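Local atomic coordinates of beta-glucosidase (Saccharopolyspora erythraea D, PDB entry 5M6G), a protein that probably hydrolyses terminal, non-reducing beta-D-glucosyl residues, releasing beta-D-glucose, as a member of glycoside hydrolase family 3. Residues I174-A179 with L306-Y311. Numbering follows the deposited sequence.
Sequences IDWSFA and LVVSDY. With MG (magnesium ion), chain F; SOR (sorbitol), chain L.
The indole of Trp-176 reaches Leu-306 and Val-308 with the far end of its benzo ring, bridging strands whose nearest CA atoms, those of Trp-176 and Leu-306, lie 11.2 Å apart. The CB of Trp-176 points toward 306-311, and with CG anti to the backbone N (chi1 179°) the benzo ring meets Val-308 head-on: CG1 of Val-308 sits at the ring edge, 3.9 Å from CZ2 of Trp-176, while CG2 lies near CH2. Leu-306 comes in at about a right angle, its CD2 3.9 Å from CH2 of Trp-176. Phe-178 points its CE1 edge at one indole face, 3.7 Å above the plane and toward the rim, which should help fix the indole's rotation.

Beyond this buried apolar bridge lies the sorbitol pocket. OD1 of Asp-310 accepts a short 2.5 Å bond from sorbitol O3 and, on its anti side, a 2.6 Å bond from the backbone N of Tyr-311. An alanine here would probably leave sorbitol O3 and that backbone N without their shared acceptor. Lys-231 and Arg-192 also bind the sugar alcohol.

Next to Trp-176 in sequence, Asp-175 binds magnesium through OD1, with Gly-173 O and four waters as the other ligands. The contact spans the interior of the TIM-barrel-like domain: 176-177 runs parallel to 125-128, 306-308 parallel to 273-276, and NE1 of Trp-176 is hydrogen-bonded to OG1 of Thr-229 in strand 229-233.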
loop_
_atom_site.group_PDB
_atom_site.type_symbol
_atom_site.label_atom_id
_atom_site.label_comp_id
_atom_site.label_asym_id
_atom_site.label_seq_id
_atom_site.Cartn_x
_atom_site.Cartn_y
_atom_site.Cartn_z
ATOM N N ILE A 174 -6.111 9.856 -12.506
ATOM C CA ILE A 174 -5.340 8.619 -12.473
ATOM C C ILE A 174 -6.281 7.424 -12.404
ATOM O O ILE A 174 -7.299 7.445 -11.700
ATOM C CB ILE A 174 -4.357 8.672 -11.290
ATOM C CG1 ILE A 174 -3.332 9.789 -11.535
ATOM C CG2 ILE A 174 -3.685 7.312 -11.070
ATOM C CD1 ILE A 174 -2.374 10.055 -10.364
ATOM N N ASP A 175 -5.956 6.382 -13.170
ATOM C CA ASP A 175 -6.884 5.309 -13.478
ATOM C C ASP A 175 -6.642 4.045 -12.687
ATOM O O ASP A 175 -7.451 3.122 -12.785
ATOM C CB ASP A 175 -6.779 4.961 -14.967
ATOM C CG ASP A 175 -6.842 6.186 -15.825
ATOM O OD1 ASP A 175 -7.931 6.790 -15.851
ATOM O OD2 ASP A 175 -5.807 6.564 -16.409
ATOM N N TRP A 176 -5.562 3.983 -11.922
ATOM C CA TRP A 176 -4.965 2.698 -11.575
ATOM C C TRP A 176 -4.099 2.898 -10.347
ATOM O O TRP A 176 -3.165 3.706 -10.383
ATOM C CB TRP A 176 -4.146 2.197 -12.780
ATOM C CG TRP A 176 -3.404 0.895 -12.648
ATOM C CD1 TRP A 176 -3.483 -0.033 -11.637
ATOM C CD2 TRP A 176 -2.445 0.388 -13.589
ATOM N NE1 TRP A 176 -2.631 -1.097 -11.909
ATOM C CE2 TRP A 176 -1.980 -0.854 -13.094
ATOM C CE3 TRP A 176 -1.937 0.867 -14.808
ATOM C CZ2 TRP A 176 -1.037 -1.625 -13.782
ATOM C CZ3 TRP A 176 -0.999 0.101 -15.491
ATOM C CH2 TRP A 176 -0.561 -1.134 -14.977
ATOM N N SER A 177 -4.427 2.206 -9.258
ATOM C CA SER A 177 -3.611 2.229 -8.053
ATOM C C SER A 177 -2.890 0.902 -7.893
ATOM O O SER A 177 -3.460 -0.160 -8.161
ATOM C CB SER A 177 -4.442 2.497 -6.797
ATOM O OG SER A 177 -3.609 2.467 -5.647
ATOM N N PHE A 178 -1.634 0.969 -7.449
ATOM C CA PHE A 178 -0.848 -0.226 -7.144
ATOM C C PHE A 178 -1.195 -0.670 -5.722
ATOM O O PHE A 178 -0.403 -0.570 -4.786
ATOM C CB PHE A 178 0.637 0.060 -7.323
ATOM C CG PHE A 178 0.987 0.644 -8.690
ATOM C CD1 PHE A 178 0.475 0.088 -9.853
ATOM C CD2 PHE A 178 1.822 1.749 -8.798
ATOM C CE1 PHE A 178 0.798 0.625 -11.106
ATOM C CE2 PHE A 178 2.150 2.290 -10.034
ATOM C CZ PHE A 178 1.633 1.730 -11.196
ATOM N N ALA A 179 -2.427 -1.150 -5.578
ATOM C CA ALA A 179 -3.008 -1.517 -4.290
ATOM C C ALA A 179 -4.183 -2.456 -4.547
ATOM O O ALA A 179 -4.890 -2.298 -5.550
ATOM C CB ALA A 179 -3.473 -0.259 -3.516
ATOM N N LEU A 306 -4.278 -7.632 -16.417
ATOM C CA LEU A 306 -3.009 -7.048 -16.832
ATOM C C LEU A 306 -1.938 -7.397 -15.804
ATOM O O LEU A 306 -2.031 -6.967 -14.651
ATOM C CB LEU A 306 -3.172 -5.529 -16.954
ATOM C CG LEU A 306 -2.162 -4.618 -17.647
ATOM C CD1 LEU A 306 -2.797 -3.231 -17.782
ATOM C CD2 LEU A 306 -0.852 -4.542 -16.886
ATOM N N VAL A 307 -0.914 -8.143 -16.218
ATOM C CA VAL A 307 0.215 -8.450 -15.342
ATOM C C VAL A 307 1.297 -7.395 -15.551
ATOM O O VAL A 307 1.838 -7.253 -16.656
ATOM C CB VAL A 307 0.765 -9.859 -15.608
ATOM C CG1 VAL A 307 1.950 -10.134 -14.687
ATOM C CG2 VAL A 307 -0.333 -10.881 -15.422
ATOM N N VAL A 308 1.624 -6.658 -14.492
ATOM C CA VAL A 308 2.604 -5.582 -14.574
ATOM C C VAL A 308 3.823 -5.947 -13.735
ATOM O O VAL A 308 3.701 -6.586 -12.682
ATOM C CB VAL A 308 1.985 -4.236 -14.137
ATOM C CG1 VAL A 308 1.552 -4.277 -12.675
ATOM C CG2 VAL A 308 2.944 -3.073 -14.405
ATOM N N SER A 309 5.006 -5.556 -14.215
ATOM C CA SER A 309 6.228 -5.750 -13.449
ATOM C C SER A 309 6.315 -4.744 -12.299
ATOM O O SER A 309 5.588 -3.746 -12.256
ATOM C CB SER A 309 7.462 -5.605 -14.347
ATOM O OG SER A 309 7.862 -4.243 -14.468
ATOM N N ASP A 310 7.215 -5.024 -11.349
ATOM C CA ASP A 310 7.603 -4.005 -10.385
ATOM C C ASP A 310 8.632 -3.079 -11.029
ATOM O O ASP A 310 9.070 -3.276 -12.170
ATOM C CB ASP A 310 8.133 -4.640 -9.091
ATOM C CG ASP A 310 7.897 -3.754 -7.854
ATOM O OD1 ASP A 310 7.841 -2.502 -7.988
ATOM O OD2 ASP A 310 7.764 -4.316 -6.740
ATOM N N TYR A 311 9.031 -2.062 -10.274
ATOM C CA TYR A 311 9.743 -0.897 -10.790
ATOM C C TYR A 311 11.188 -1.262 -11.105
ATOM O O TYR A 311 11.943 -1.634 -10.202
ATOM C CB TYR A 311 9.661 0.204 -9.737
ATOM C CG TYR A 311 10.165 1.579 -10.094
ATOM C CD1 TYR A 311 11.469 1.966 -9.797
ATOM C CD2 TYR A 311 9.306 2.533 -10.651
ATOM C CE1 TYR A 311 11.914 3.262 -10.080
ATOM C CE2 TYR A 311 9.745 3.820 -10.938
ATOM C CZ TYR A 311 11.043 4.178 -10.654
ATOM O OH TYR A 311 11.464 5.460 -10.942
HETATM MG MG MG F . -9.118 8.344 -14.945
HETATM C C1 SOR L . 5.510 -1.577 -5.142
HETATM C C2 SOR L . 5.274 -0.167 -5.655
HETATM C C3 SOR L . 6.555 0.341 -6.309
HETATM C C4 SOR L . 6.502 1.851 -6.521
HETATM C C5 SOR L . 7.890 2.489 -6.634
HETATM C C6 SOR L . 7.733 3.999 -6.479
HETATM O O1 SOR L . 4.613 -1.883 -4.102
HETATM O O2 SOR L . 4.213 -0.172 -6.594
HETATM O O3 SOR L . 6.708 -0.308 -7.544
HETATM O O4 SOR L . 5.752 2.144 -7.683
HETATM O O5 SOR L . 8.792 1.984 -5.657
HETATM O O6 SOR L . 8.975 4.597 -6.176
HETATM O O HOH W 1 -9.678 7.509 -13.058
HETATM O O HOH W 2 -9.073 9.011 -17.026
HETATM O O HOH W 3 -10.749 7.452 -15.730
HETATM O O HOH W 4 -10.415 9.878 -14.609
#